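Local coordinates for protein endoglucanase (Thermotoga maritima, PDB 2FVG) that probably works as an aminopeptidase of the M42 family that uses two divalent metal ions per subunit, although it carries the name of an endoglucanase, at residues M9-S14 / Y147-S152; I44-G49 / A186-F191; G103-R108 / L126-G131; R160-A165 / N311-L316; D264-N269 / K323-V328. All blocks are in the same frame, centred on the assembly; numbering follows the deposited sequence.

Overall arrangement
From the N terminus, the loop after helix 4-9 is the first to find a distant partner: contact 1 closes at strand 147-150. Before that closure the chain opens contact 2 at strand 43-47, so the two loops cross, contact 2 ending at strand 187-194. Contact 3 pairs strands 101-107 and 126-129 and nests inside both. It shares the six-stranded antiparallel sheet with contact 1, where V148 meets I128. Contact 4 starts at strand 160-163, inside contact 2, and ends at strand 312-315, crossing it; both belong to the mixed sheet. Contact 5, helix 256-268 against helix 316-332, crosses contact 4, because it opens inside that loop and closes on helix 316-332, which follows strand 312-315.

Contact 1: M9-S14 / Y147-S152; sequences MMPGVS and YVSFVS
P11 and V13, on the loop between helices 4-9 and 18-28, lean against S149 and Y147 of strand 147-150 in a side-chain contact that has no direct hydrogen bond across it. The strand sits inside the six-stranded antiparallel sheet, between strands 66-72 and 95-98, and the loop runs past it in roughly the opposite direction.

V13 makes the broadest contact on the loop. With CG1 anti to its backbone N (chi1 176°), that methyl meets Y147 CD1 at 3.8 Å, while CG2 drops onto the strand, 3.5 Å from V148 O. The Y147 ring reaches on to S14, its CE1 lying 3.4 Å from the S14 carbonyl O. Next along, P11 CB rests 3.2 Å from S149 OG. At the far end the terminal methyl of M9, a selenomethionine, comes to 3.3 Å from S152 O, and a water donates to M9 O and accepts from S152 N.

S14 OG turns instead to D63, and the serine side chain is about 8 Å from that of H61, a predicted zinc ligand. Across this seam cohesion comes from van der Waals contacts, several of them carbon to oxygen, and one bridging water, and the loop does not extend the sheet.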
# COMPACT_ATOMS: atom_id res chain seq x y z
N MSE A 9 -5.82 -8.79 3.72
CA MSE A 9 -5.85 -10.23 3.43
C MSE A 9 -5.91 -10.63 1.96
O MSE A 9 -5.42 -11.69 1.57
CB MSE A 9 -7.01 -10.88 4.16
CG MSE A 9 -6.86 -10.82 5.65
SE MSE A 9 -8.28 -11.82 6.50
CE MSE A 9 -7.73 -13.67 5.83
N MSE A 10 -6.52 -9.76 1.17
CA MSE A 10 -6.73 -9.99 -0.25
C MSE A 10 -5.43 -10.09 -1.04
O MSE A 10 -4.46 -9.41 -0.70
CB MSE A 10 -7.50 -8.78 -0.71
CG MSE A 10 -8.11 -8.80 -2.04
SE MSE A 10 -9.13 -7.16 -1.96
CE MSE A 10 -10.64 -7.72 -0.70
N PRO A 11 -5.39 -10.94 -2.10
CA PRO A 11 -4.20 -11.02 -2.92
C PRO A 11 -4.19 -9.93 -4.00
O PRO A 11 -5.21 -9.65 -4.62
CB PRO A 11 -4.31 -12.41 -3.56
CG PRO A 11 -5.75 -12.75 -3.56
CD PRO A 11 -6.45 -11.85 -2.58
N GLY A 12 -3.02 -9.33 -4.21
CA GLY A 12 -2.80 -8.28 -5.22
C GLY A 12 -1.32 -8.00 -5.43
O GLY A 12 -0.81 -6.90 -5.18
N VAL A 13 -0.60 -9.00 -5.91
CA VAL A 13 0.81 -8.88 -6.15
C VAL A 13 1.01 -7.91 -7.31
O VAL A 13 0.13 -7.77 -8.15
CB VAL A 13 1.39 -10.27 -6.48
CG1 VAL A 13 2.88 -10.17 -6.86
CG2 VAL A 13 1.23 -11.17 -5.30
N SER A 14 2.17 -7.24 -7.34
CA SER A 14 2.50 -6.27 -8.41
C SER A 14 2.29 -6.89 -9.77
O SER A 14 2.83 -7.95 -10.06
CB SER A 14 3.97 -5.84 -8.29
OG SER A 14 4.21 -5.22 -7.05
N TYR A 147 0.14 -15.57 -10.37
CA TYR A 147 0.69 -14.82 -9.25
C TYR A 147 0.42 -15.53 -7.92
O TYR A 147 -0.69 -16.00 -7.64
CB TYR A 147 0.18 -13.38 -9.26
CG TYR A 147 0.81 -12.58 -10.37
CD1 TYR A 147 1.98 -11.85 -10.15
CD2 TYR A 147 0.27 -12.58 -11.66
CE1 TYR A 147 2.59 -11.12 -11.19
CE2 TYR A 147 0.87 -11.86 -12.71
CZ TYR A 147 2.04 -11.13 -12.46
OH TYR A 147 2.64 -10.41 -13.47
N VAL A 148 1.48 -15.58 -7.12
CA VAL A 148 1.48 -16.24 -5.82
C VAL A 148 1.56 -15.20 -4.74
O VAL A 148 2.47 -14.38 -4.74
CB VAL A 148 2.75 -17.13 -5.71
CG1 VAL A 148 2.76 -17.88 -4.39
CG2 VAL A 148 2.85 -18.10 -6.91
N SER A 149 0.61 -15.18 -3.81
CA SER A 149 0.72 -14.22 -2.73
C SER A 149 0.85 -14.94 -1.39
O SER A 149 0.54 -16.13 -1.29
CB SER A 149 -0.46 -13.26 -2.74
OG SER A 149 -1.66 -13.95 -2.56
N PHE A 150 1.34 -14.24 -0.37
CA PHE A 150 1.40 -14.80 0.96
C PHE A 150 -0.01 -14.94 1.49
O PHE A 150 -0.92 -14.20 1.09
CB PHE A 150 2.18 -13.90 1.91
CG PHE A 150 3.63 -13.85 1.64
CD1 PHE A 150 4.46 -14.88 2.06
CD2 PHE A 150 4.18 -12.76 0.98
CE1 PHE A 150 5.84 -14.83 1.82
CE2 PHE A 150 5.53 -12.70 0.73
CZ PHE A 150 6.37 -13.74 1.15
N VAL A 151 -0.19 -15.90 2.39
CA VAL A 151 -1.47 -16.07 3.05
C VAL A 151 -1.29 -15.54 4.46
O VAL A 151 -0.29 -15.83 5.13
CB VAL A 151 -1.93 -17.52 3.07
CG1 VAL A 151 -3.02 -17.73 4.11
CG2 VAL A 151 -2.42 -17.93 1.70
N SER A 152 -2.23 -14.72 4.90
CA SER A 152 -2.18 -14.20 6.24
C SER A 152 -3.55 -13.81 6.73
O SER A 152 -4.44 -13.49 5.95
CB SER A 152 -1.23 -13.00 6.33
OG SER A 152 -1.04 -12.66 7.69
O HOH W 1 -4.45 -13.76 3.26

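Contact 2: I44-G49 / A186-F191; sequences IALKRG and AYDTYF
L46 holds CG anti to its backbone N (chi1 169°) and Y190 holds CG beside its own N, which sets the two CG atoms as non-hydrogen-bonded neighbours on two antiparallel strands; chi2 of L46 (57°) then turns CD1 over the tyrosine ring. L46 CD1 sits over the ring's centre, 3.8 Å from the Y190 ring centroid and only 13° off its normal, a clear CH-pi contact. The other methyl, CD2, lies over a face of the R48 guanidinium, toward its rim. I44 CG2 comes in obliquely, 3.8 Å from Y190 CD2.

Strands 43-47 and 187-194 are neighbours in the mixed sheet of the alpha/beta domain, and strand 55-61 runs parallel to 187-194 along its other side. Two hydrogen-bonded pairs stitch this border: A45 with F191, where F191 N reaches A45 O at 2.7 Å, and K47 with T189, where K47 N reaches T189 O at 2.8 Å. On the face carrying these residues, K47 CB touches the edge of the F191 ring at CE1, 4.0 Å away.

Beyond the last pair D188 takes over: its OD1 accepts from G49 N at 3.1 Å, on the anti side of the carboxylate, and is also bonded by S52 OG.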
# COMPACT_ATOMS: atom_id res chain seq x y z
N ILE A 44 -8.52 5.80 -10.73
CA ILE A 44 -8.53 7.24 -10.54
C ILE A 44 -9.92 7.68 -10.15
O ILE A 44 -10.87 7.53 -10.91
CB ILE A 44 -8.07 7.96 -11.83
CG1 ILE A 44 -6.71 7.40 -12.27
CG2 ILE A 44 -8.06 9.49 -11.64
CD1 ILE A 44 -6.09 8.14 -13.40
N ALA A 45 -10.03 8.23 -8.95
CA ALA A 45 -11.31 8.68 -8.43
C ALA A 45 -11.22 10.16 -8.30
O ALA A 45 -10.20 10.67 -7.84
CB ALA A 45 -11.56 8.04 -7.08
N LEU A 46 -12.27 10.87 -8.72
CA LEU A 46 -12.31 12.33 -8.62
C LEU A 46 -13.37 12.83 -7.65
O LEU A 46 -14.53 12.42 -7.72
CB LEU A 46 -12.56 12.97 -9.99
CG LEU A 46 -12.90 14.46 -10.12
CD1 LEU A 46 -11.82 15.34 -9.50
CD2 LEU A 46 -13.11 14.84 -11.58
N LYS A 47 -12.97 13.72 -6.76
CA LYS A 47 -13.91 14.36 -5.89
C LYS A 47 -13.73 15.85 -6.21
O LYS A 47 -12.73 16.44 -5.83
CB LYS A 47 -13.60 14.05 -4.43
CG LYS A 47 -14.67 14.50 -3.48
CD LYS A 47 -15.85 13.57 -3.51
CE LYS A 47 -16.96 14.11 -2.65
NZ LYS A 47 -18.09 13.15 -2.70
N ARG A 48 -14.68 16.42 -6.95
CA ARG A 48 -14.59 17.82 -7.32
C ARG A 48 -14.66 18.71 -6.08
O ARG A 48 -15.30 18.36 -5.08
CB ARG A 48 -15.66 18.20 -8.36
CG ARG A 48 -15.50 17.44 -9.68
CD ARG A 48 -16.41 17.90 -10.83
NE ARG A 48 -15.96 17.24 -12.06
CZ ARG A 48 -16.45 16.10 -12.56
NH1 ARG A 48 -17.48 15.48 -11.98
NH2 ARG A 48 -15.93 15.58 -13.66
N GLY A 49 -13.98 19.84 -6.14
CA GLY A 49 -13.93 20.72 -4.99
C GLY A 49 -14.71 21.98 -5.23
O GLY A 49 -15.44 22.08 -6.22
N ALA A 186 -11.36 21.43 -1.07
CA ALA A 186 -11.26 22.83 -1.45
C ALA A 186 -11.04 22.94 -2.96
O ALA A 186 -11.61 23.82 -3.59
CB ALA A 186 -10.14 23.52 -0.70
N TYR A 187 -10.25 22.01 -3.52
CA TYR A 187 -9.90 21.94 -4.94
C TYR A 187 -10.17 20.54 -5.49
O TYR A 187 -10.19 19.56 -4.74
CB TYR A 187 -8.39 22.25 -5.16
CG TYR A 187 -8.03 23.64 -4.75
CD1 TYR A 187 -8.28 24.71 -5.61
CD2 TYR A 187 -7.52 23.91 -3.48
CE1 TYR A 187 -8.00 26.02 -5.23
CE2 TYR A 187 -7.24 25.22 -3.08
CZ TYR A 187 -7.48 26.26 -3.97
OH TYR A 187 -7.22 27.57 -3.61
N ASP A 188 -10.35 20.45 -6.80
CA ASP A 188 -10.57 19.16 -7.42
C ASP A 188 -9.53 18.22 -6.89
O ASP A 188 -8.34 18.47 -7.02
CB ASP A 188 -10.47 19.26 -8.94
CG ASP A 188 -11.72 19.82 -9.59
OD1 ASP A 188 -12.66 20.30 -8.89
OD2 ASP A 188 -11.76 19.78 -10.83
N THR A 189 -9.98 17.13 -6.27
CA THR A 189 -9.03 16.20 -5.66
C THR A 189 -9.15 14.83 -6.28
O THR A 189 -10.22 14.26 -6.29
CB THR A 189 -9.24 16.13 -4.13
OG1 THR A 189 -9.01 17.43 -3.58
CG2 THR A 189 -8.25 15.14 -3.48
N TYR A 190 -8.06 14.33 -6.83
CA TYR A 190 -8.03 12.99 -7.39
C TYR A 190 -7.42 12.01 -6.38
O TYR A 190 -6.33 12.24 -5.86
CB TYR A 190 -7.19 12.95 -8.66
CG TYR A 190 -7.80 13.74 -9.80
CD1 TYR A 190 -7.57 15.10 -9.93
CD2 TYR A 190 -8.59 13.11 -10.75
CE1 TYR A 190 -8.14 15.83 -10.98
CE2 TYR A 190 -9.16 13.82 -11.81
CZ TYR A 190 -8.93 15.17 -11.91
OH TYR A 190 -9.51 15.87 -12.96
N PHE A 191 -8.17 10.97 -6.05
CA PHE A 191 -7.68 9.91 -5.18
C PHE A 191 -7.23 8.82 -6.13
O PHE A 191 -8.03 8.25 -6.87
CB PHE A 191 -8.77 9.44 -4.22
CG PHE A 191 -9.15 10.47 -3.21
CD1 PHE A 191 -10.08 11.45 -3.52
CD2 PHE A 191 -8.55 10.48 -1.95
CE1 PHE A 191 -10.42 12.42 -2.58
CE2 PHE A 191 -8.89 11.44 -1.00
CZ PHE A 191 -9.83 12.40 -1.31

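Contact 3: G103-R108 / L126-G131; sequences GVIGYR and LRIDFG
R108 and R127, two positively charged side chains, lie against one another at the end of this strand pair. R108 CB stands over the centre of the R127 guanidinium, about 4.0 Å above its plane, and R108 CD is 3.7 Å from R127 NH2. Their terminal nitrogens, R108 NH1 and R127 NH2, come to 4.0 Å with the two planes steeply turned against each other. R108 is poorly ordered, so the position of its tip, and with it that separation, is uncertain. R127 has polar partners: a bend at chi2 (-74°) turns its chain at CD, and NH1 folds back to donate to L126 O as well as to E124 O.

Behind the arginines the strands pair regularly. V104 with D129 and G106 with R127 are hydrogen-bonded pairs, V104 N reaching D129 O at 2.8 Å. Between them, I105 meets I128 on the buried face, where both also pack on V96, and I105 CG2 touches L126 CB at 4.1 Å. At the other end G103 has no side chain, and F130 CD1 closes to 3.5 Å from G103 CA. D129 OD1 accepts from G131 N in an Asx turn that finishes the strand.

Strand 126-129 is an outermost strand of the six-stranded antiparallel sheet, consistent with the inserted beta domain of M42 peptidases, which in relatives takes part in dimer formation.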
# COMPACT_ATOMS: atom_id res chain seq x y z
N GLY A 103 -0.84 -23.20 -0.51
CA GLY A 103 0.36 -24.03 -0.59
C GLY A 103 1.38 -23.63 0.44
O GLY A 103 1.20 -22.62 1.15
N VAL A 104 2.45 -24.41 0.55
CA VAL A 104 3.51 -24.09 1.51
C VAL A 104 4.87 -24.21 0.85
O VAL A 104 5.18 -25.20 0.15
CB VAL A 104 3.42 -24.93 2.85
CG1 VAL A 104 3.71 -26.41 2.63
CG2 VAL A 104 4.43 -24.41 3.89
N ILE A 105 5.67 -23.18 1.04
CA ILE A 105 7.02 -23.18 0.51
C ILE A 105 7.92 -24.07 1.37
O ILE A 105 7.84 -24.08 2.60
CB ILE A 105 7.60 -21.75 0.50
CG1 ILE A 105 6.73 -20.85 -0.37
CG2 ILE A 105 9.03 -21.76 -0.04
CD1 ILE A 105 7.08 -19.34 -0.22
N GLY A 106 8.78 -24.82 0.69
CA GLY A 106 9.73 -25.71 1.33
C GLY A 106 10.92 -25.93 0.42
O GLY A 106 10.95 -25.42 -0.70
N TYR A 107 11.90 -26.68 0.89
CA TYR A 107 13.07 -26.99 0.06
C TYR A 107 12.70 -28.07 -0.96
O TYR A 107 11.67 -28.75 -0.80
CB TYR A 107 14.25 -27.45 0.91
CG TYR A 107 14.77 -26.39 1.86
CD1 TYR A 107 15.67 -25.42 1.42
CD2 TYR A 107 14.38 -26.38 3.20
CE1 TYR A 107 16.15 -24.44 2.29
CE2 TYR A 107 14.86 -25.41 4.08
CZ TYR A 107 15.74 -24.45 3.62
OH TYR A 107 16.22 -23.48 4.48
N ARG A 108 13.51 -28.22 -2.00
CA ARG A 108 13.27 -29.25 -3.01
C ARG A 108 13.87 -30.57 -2.53
O ARG A 108 14.96 -30.57 -1.95
CB ARG A 108 13.88 -28.86 -4.36
CG ARG A 108 15.39 -28.87 -4.39
CD ARG A 108 15.89 -28.53 -5.76
NE ARG A 108 17.32 -28.76 -5.88
CZ ARG A 108 18.07 -28.30 -6.88
NH1 ARG A 108 17.53 -27.55 -7.83
NH2 ARG A 108 19.37 -28.57 -6.90
N LEU A 126 13.85 -23.67 -3.76
CA LEU A 126 12.55 -23.67 -3.10
C LEU A 126 11.44 -24.18 -4.04
O LEU A 126 11.54 -24.05 -5.25
CB LEU A 126 12.23 -22.25 -2.62
CG LEU A 126 13.22 -21.65 -1.61
CD1 LEU A 126 12.90 -20.20 -1.30
CD2 LEU A 126 13.27 -22.47 -0.33
N ARG A 127 10.40 -24.77 -3.46
CA ARG A 127 9.26 -25.28 -4.21
C ARG A 127 7.99 -24.98 -3.43
O ARG A 127 8.03 -24.90 -2.21
CB ARG A 127 9.35 -26.80 -4.39
CG ARG A 127 10.54 -27.31 -5.19
CD ARG A 127 10.38 -27.07 -6.68
NE ARG A 127 11.49 -27.61 -7.46
CZ ARG A 127 12.61 -26.95 -7.74
NH1 ARG A 127 12.79 -25.69 -7.31
NH2 ARG A 127 13.55 -27.53 -8.45
N ILE A 128 6.87 -24.80 -4.12
CA ILE A 128 5.61 -24.61 -3.40
C ILE A 128 4.92 -25.94 -3.53
O ILE A 128 4.92 -26.54 -4.60
CB ILE A 128 4.67 -23.53 -3.98
CG1 ILE A 128 5.41 -22.22 -4.17
CG2 ILE A 128 3.43 -23.36 -3.05
CD1 ILE A 128 4.63 -21.18 -4.95
N ASP A 129 4.38 -26.41 -2.42
CA ASP A 129 3.64 -27.64 -2.40
C ASP A 129 2.19 -27.26 -2.14
O ASP A 129 1.89 -26.62 -1.14
CB ASP A 129 4.17 -28.55 -1.29
CG ASP A 129 3.53 -29.94 -1.29
OD1 ASP A 129 2.96 -30.34 -2.33
OD2 ASP A 129 3.59 -30.63 -0.24
N PHE A 130 1.33 -27.61 -3.08
CA PHE A 130 -0.10 -27.39 -2.98
C PHE A 130 -0.78 -28.73 -2.71
O PHE A 130 -1.99 -28.78 -2.46
CB PHE A 130 -0.66 -26.80 -4.27
CG PHE A 130 -0.18 -25.43 -4.58
CD1 PHE A 130 -0.71 -24.32 -3.92
CD2 PHE A 130 0.77 -25.22 -5.57
CE1 PHE A 130 -0.28 -23.04 -4.23
CE2 PHE A 130 1.20 -23.96 -5.89
CZ PHE A 130 0.68 -22.86 -5.21
N GLY A 131 -0.01 -29.81 -2.80
CA GLY A 131 -0.54 -31.15 -2.58
C GLY A 131 -0.65 -32.07 -3.79
O GLY A 131 -1.19 -33.18 -3.67

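Contact 4: R160-A165 / N311-L316; sequences RAVGKA and NSIIDL. With EDO (1,2-ethanediol), chain C.
A161 and I314 form the close-packed part of this strand pair, and the exposed guanidinium of R160 its solvent side. The alanine's N donates to I314 O at 2.9 Å, I314 N returns the bond to A161 O, and A161 CB meets I314 CG1 at 4.2 Å. Their face is covered by F166 of helix 166-180. On the reverse, V162 and I313 are only partly buried.

R160 bends at chi2 (-81°), which swings CD toward the neighbouring strand and its buried D315. R160 NE meets D315 OD2 at 2.8 Å in the guanidinium plane, on the anti side of the carboxylate; a weak second bond from NH2 completes the salt bridge. The other carboxylate oxygen of D315 accepts weakly from N317 N and D318 N, capping helix 316-332.

At the opposite end regular pairing stops after G163 and S312. G163 O takes bonds from S312 N, at 3.0 Å, and from a water, while A165 N donates to a 1,2-ethanediol, probably from the crystallisation liquor. The side chains of S312 and N311 lie about 6 Å and 5 Å from those of D167 and H308 respectively: one strand runs into the predicted two-metal site of an M42 peptidase, the other leaves it.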
# COMPACT_ATOMS: atom_id res chain seq x y z
N ARG A 160 -4.07 -2.39 18.16
CA ARG A 160 -2.98 -2.78 17.27
C ARG A 160 -3.57 -3.80 16.32
O ARG A 160 -4.45 -4.56 16.72
CB ARG A 160 -1.82 -3.40 18.06
CG ARG A 160 -1.11 -2.45 19.00
CD ARG A 160 -0.09 -1.57 18.28
NE ARG A 160 0.28 -0.38 19.06
CZ ARG A 160 1.34 -0.26 19.85
NH1 ARG A 160 2.21 -1.26 20.02
NH2 ARG A 160 1.53 0.90 20.49
N ALA A 161 -3.11 -3.80 15.07
CA ALA A 161 -3.58 -4.75 14.08
C ALA A 161 -2.38 -5.41 13.44
O ALA A 161 -1.36 -4.78 13.22
CB ALA A 161 -4.43 -4.05 13.06
N VAL A 162 -2.52 -6.70 13.13
CA VAL A 162 -1.43 -7.49 12.53
C VAL A 162 -1.98 -8.13 11.26
O VAL A 162 -3.12 -8.63 11.24
CB VAL A 162 -0.95 -8.63 13.48
CG1 VAL A 162 0.27 -9.40 12.87
CG2 VAL A 162 -0.60 -8.08 14.85
N GLY A 163 -1.19 -8.09 10.20
CA GLY A 163 -1.58 -8.67 8.92
C GLY A 163 -0.52 -8.37 7.90
O GLY A 163 0.50 -7.78 8.21
N LYS A 164 -0.76 -8.76 6.66
CA LYS A 164 0.20 -8.55 5.61
C LYS A 164 -0.20 -7.37 4.75
O LYS A 164 -1.33 -6.84 4.87
CB LYS A 164 0.32 -9.80 4.73
CG LYS A 164 -0.91 -10.02 3.86
CD LYS A 164 -0.65 -11.06 2.85
CE LYS A 164 -1.85 -11.29 1.95
NZ LYS A 164 -2.13 -10.19 1.00
N ALA A 165 0.72 -6.99 3.88
CA ALA A 165 0.56 -5.93 2.88
C ALA A 165 0.05 -4.61 3.45
O ALA A 165 -0.58 -3.85 2.73
CB ALA A 165 -0.36 -6.39 1.76
N ASN A 311 3.99 -10.52 7.91
CA ASN A 311 3.23 -9.64 8.79
C ASN A 311 3.92 -8.45 9.42
O ASN A 311 5.12 -8.48 9.72
CB ASN A 311 2.59 -10.47 9.89
CG ASN A 311 1.56 -11.40 9.35
OD1 ASN A 311 0.89 -11.09 8.37
ND2 ASN A 311 1.41 -12.56 9.98
N SER A 312 3.14 -7.40 9.62
CA SER A 312 3.59 -6.24 10.36
C SER A 312 2.44 -5.75 11.22
O SER A 312 1.34 -6.29 11.15
CB SER A 312 4.16 -5.15 9.46
OG SER A 312 3.16 -4.59 8.67
N ILE A 313 2.71 -4.71 12.02
CA ILE A 313 1.75 -4.20 12.99
C ILE A 313 1.52 -2.73 12.78
O ILE A 313 2.47 -1.99 12.58
CB ILE A 313 2.36 -4.36 14.41
CG1 ILE A 313 2.96 -5.77 14.62
CG2 ILE A 313 1.35 -4.01 15.51
CD1 ILE A 313 3.96 -5.85 15.74
N ILE A 314 0.26 -2.30 12.81
CA ILE A 314 -0.02 -0.86 12.82
C ILE A 314 -0.81 -0.52 14.08
O ILE A 314 -1.48 -1.38 14.67
CB ILE A 314 -0.78 -0.36 11.57
CG1 ILE A 314 -2.20 -0.91 11.51
CG2 ILE A 314 0.02 -0.64 10.29
CD1 ILE A 314 -3.11 -0.12 10.59
N ASP A 315 -0.71 0.73 14.51
CA ASP A 315 -1.42 1.21 15.66
C ASP A 315 -2.63 1.90 15.08
O ASP A 315 -2.48 2.75 14.19
CB ASP A 315 -0.52 2.17 16.46
CG ASP A 315 -1.17 2.66 17.72
OD1 ASP A 315 -2.00 3.59 17.63
OD2 ASP A 315 -0.85 2.14 18.81
N LEU A 316 -3.82 1.53 15.53
CA LEU A 316 -5.06 2.13 15.01
C LEU A 316 -5.23 3.63 15.34
O LEU A 316 -5.92 4.34 14.61
CB LEU A 316 -6.30 1.30 15.36
CG LEU A 316 -6.30 -0.12 14.76
CD1 LEU A 316 -7.49 -0.91 15.26
CD2 LEU A 316 -6.30 -0.08 13.23
C1 EDO C . 2.90 -8.42 1.93
O1 EDO C . 3.24 -9.44 0.99
C2 EDO C . 3.92 -8.46 3.06
O2 EDO C . 3.41 -7.74 4.19
O HOH W 2 2.08 -5.88 6.79

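Contact 5: D264-N269 / K323-V328; sequences DTAKNN and KKLIKV
T265, near the C-terminal end of helix 256-268, makes the first touch with L325 and V328, which stand one turn apart on helix 316-332. Its CG2 is anti to the backbone N and does all the work here, lying 3.7 Å from V328 CG1 and 3.9 Å from L325 CD1. The threonine and V328 side chains slide past each other in opposite directions. OG1, on the other branch, is hydrogen-bonded to T261 O one turn back in its own helix.

Next comes A266. L325 has CG anti to its backbone N (chi1 -173°), and its CD1 reaches the start of the alanine, 3.9 Å from A266 N and 4.1 Å from A266 CB. F273 also packs on A266, and I271 on L325.

The two short helical segments meet at a steep angle, 112° between their directions, with axes 10.0 Å apart. Helix 316-332 belongs to the layer lying directly on the mixed sheet of this alpha/beta domain: its I326 packs on I217 and V219 of strand 215-224.

N269, the last residue of the segment, turns its side chain back to T265. ND2 donates to T265 O at 2.6 Å, on a lone pair of the carbonyl, and this short bond would hold the amide's rotation. N269 meets V328 tip to tip, with ND2 3.7 Å from V328 CG1 and OD1 near both valine methyls.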
# COMPACT_ATOMS: atom_id res chain seq x y z
N ASP A 264 2.08 22.27 10.23
CA ASP A 264 1.22 23.28 10.86
C ASP A 264 -0.24 22.80 10.93
O ASP A 264 -0.89 22.97 11.95
CB ASP A 264 1.37 24.62 10.16
CG ASP A 264 2.75 25.23 10.38
OD1 ASP A 264 3.59 24.59 11.05
OD2 ASP A 264 3.00 26.36 9.90
N THR A 265 -0.71 22.15 9.87
CA THR A 265 -2.06 21.59 9.81
C THR A 265 -2.26 20.59 10.94
O THR A 265 -3.30 20.57 11.60
CB THR A 265 -2.31 20.89 8.45
OG1 THR A 265 -2.20 21.84 7.39
CG2 THR A 265 -3.68 20.25 8.40
N ALA A 266 -1.26 19.75 11.15
CA ALA A 266 -1.27 18.78 12.23
C ALA A 266 -1.35 19.47 13.59
O ALA A 266 -2.24 19.17 14.39
CB ALA A 266 -0.05 17.92 12.15
N LYS A 267 -0.42 20.40 13.83
CA LYS A 267 -0.35 21.12 15.11
C LYS A 267 -1.61 21.91 15.41
O LYS A 267 -2.04 21.94 16.55
CB LYS A 267 0.87 22.05 15.15
CG LYS A 267 2.21 21.31 15.26
CD LYS A 267 3.44 22.14 14.86
CE LYS A 267 3.64 23.40 15.68
NZ LYS A 267 4.88 24.12 15.24
N ASN A 268 -2.18 22.55 14.40
CA ASN A 268 -3.38 23.38 14.60
C ASN A 268 -4.65 22.55 14.72
O ASN A 268 -5.69 23.07 15.14
CB ASN A 268 -3.51 24.44 13.50
CG ASN A 268 -2.35 25.43 13.49
OD1 ASN A 268 -1.57 25.54 14.44
ND2 ASN A 268 -2.25 26.19 12.40
N ASN A 269 -4.58 21.28 14.36
CA ASN A 269 -5.74 20.41 14.50
C ASN A 269 -5.59 19.39 15.62
O ASN A 269 -6.43 18.50 15.77
CB ASN A 269 -6.12 19.74 13.18
CG ASN A 269 -6.68 20.70 12.18
OD1 ASN A 269 -7.89 20.83 12.04
ND2 ASN A 269 -5.80 21.43 11.50
N LYS A 323 -5.65 9.47 8.68
CA LYS A 323 -6.91 9.76 8.02
C LYS A 323 -7.38 11.19 8.36
O LYS A 323 -7.83 11.92 7.48
CB LYS A 323 -7.97 8.74 8.44
CG LYS A 323 -9.37 9.02 7.89
CD LYS A 323 -10.47 8.30 8.67
CE LYS A 323 -10.86 9.05 9.95
NZ LYS A 323 -12.00 8.39 10.68
N LYS A 324 -7.29 11.58 9.63
CA LYS A 324 -7.69 12.94 10.03
C LYS A 324 -6.87 13.98 9.28
O LYS A 324 -7.41 14.92 8.73
CB LYS A 324 -7.53 13.18 11.53
CG LYS A 324 -8.63 12.67 12.44
CD LYS A 324 -8.34 13.14 13.87
CE LYS A 324 -9.35 12.65 14.90
NZ LYS A 324 -9.28 11.18 15.12
N LEU A 325 -5.56 13.81 9.28
CA LEU A 325 -4.63 14.73 8.61
C LEU A 325 -4.89 14.87 7.10
O LEU A 325 -4.88 15.97 6.58
CB LEU A 325 -3.17 14.32 8.87
CG LEU A 325 -2.05 15.24 8.39
CD1 LEU A 325 -2.24 16.68 8.92
CD2 LEU A 325 -0.70 14.68 8.81
N ILE A 326 -5.09 13.76 6.41
CA ILE A 326 -5.37 13.79 4.98
C ILE A 326 -6.70 14.54 4.75
O ILE A 326 -6.81 15.35 3.84
CB ILE A 326 -5.51 12.35 4.39
CG1 ILE A 326 -4.19 11.55 4.47
CG2 ILE A 326 -5.98 12.39 2.95
CD1 ILE A 326 -2.99 12.25 3.86
N LYS A 327 -7.71 14.29 5.58
CA LYS A 327 -8.99 14.93 5.37
C LYS A 327 -8.91 16.46 5.50
O LYS A 327 -9.48 17.18 4.68
CB LYS A 327 -10.05 14.34 6.30
CG LYS A 327 -11.43 14.79 5.94
CD LYS A 327 -12.47 14.28 6.90
CE LYS A 327 -13.83 14.74 6.43
NZ LYS A 327 -14.94 14.15 7.23
N VAL A 328 -8.20 16.94 6.52
CA VAL A 328 -8.00 18.37 6.74
C VAL A 328 -7.17 18.99 5.62
O VAL A 328 -7.50 20.07 5.14
CB VAL A 328 -7.36 18.69 8.11
CG1 VAL A 328 -7.37 20.22 8.35
CG2 VAL A 328 -8.13 18.00 9.22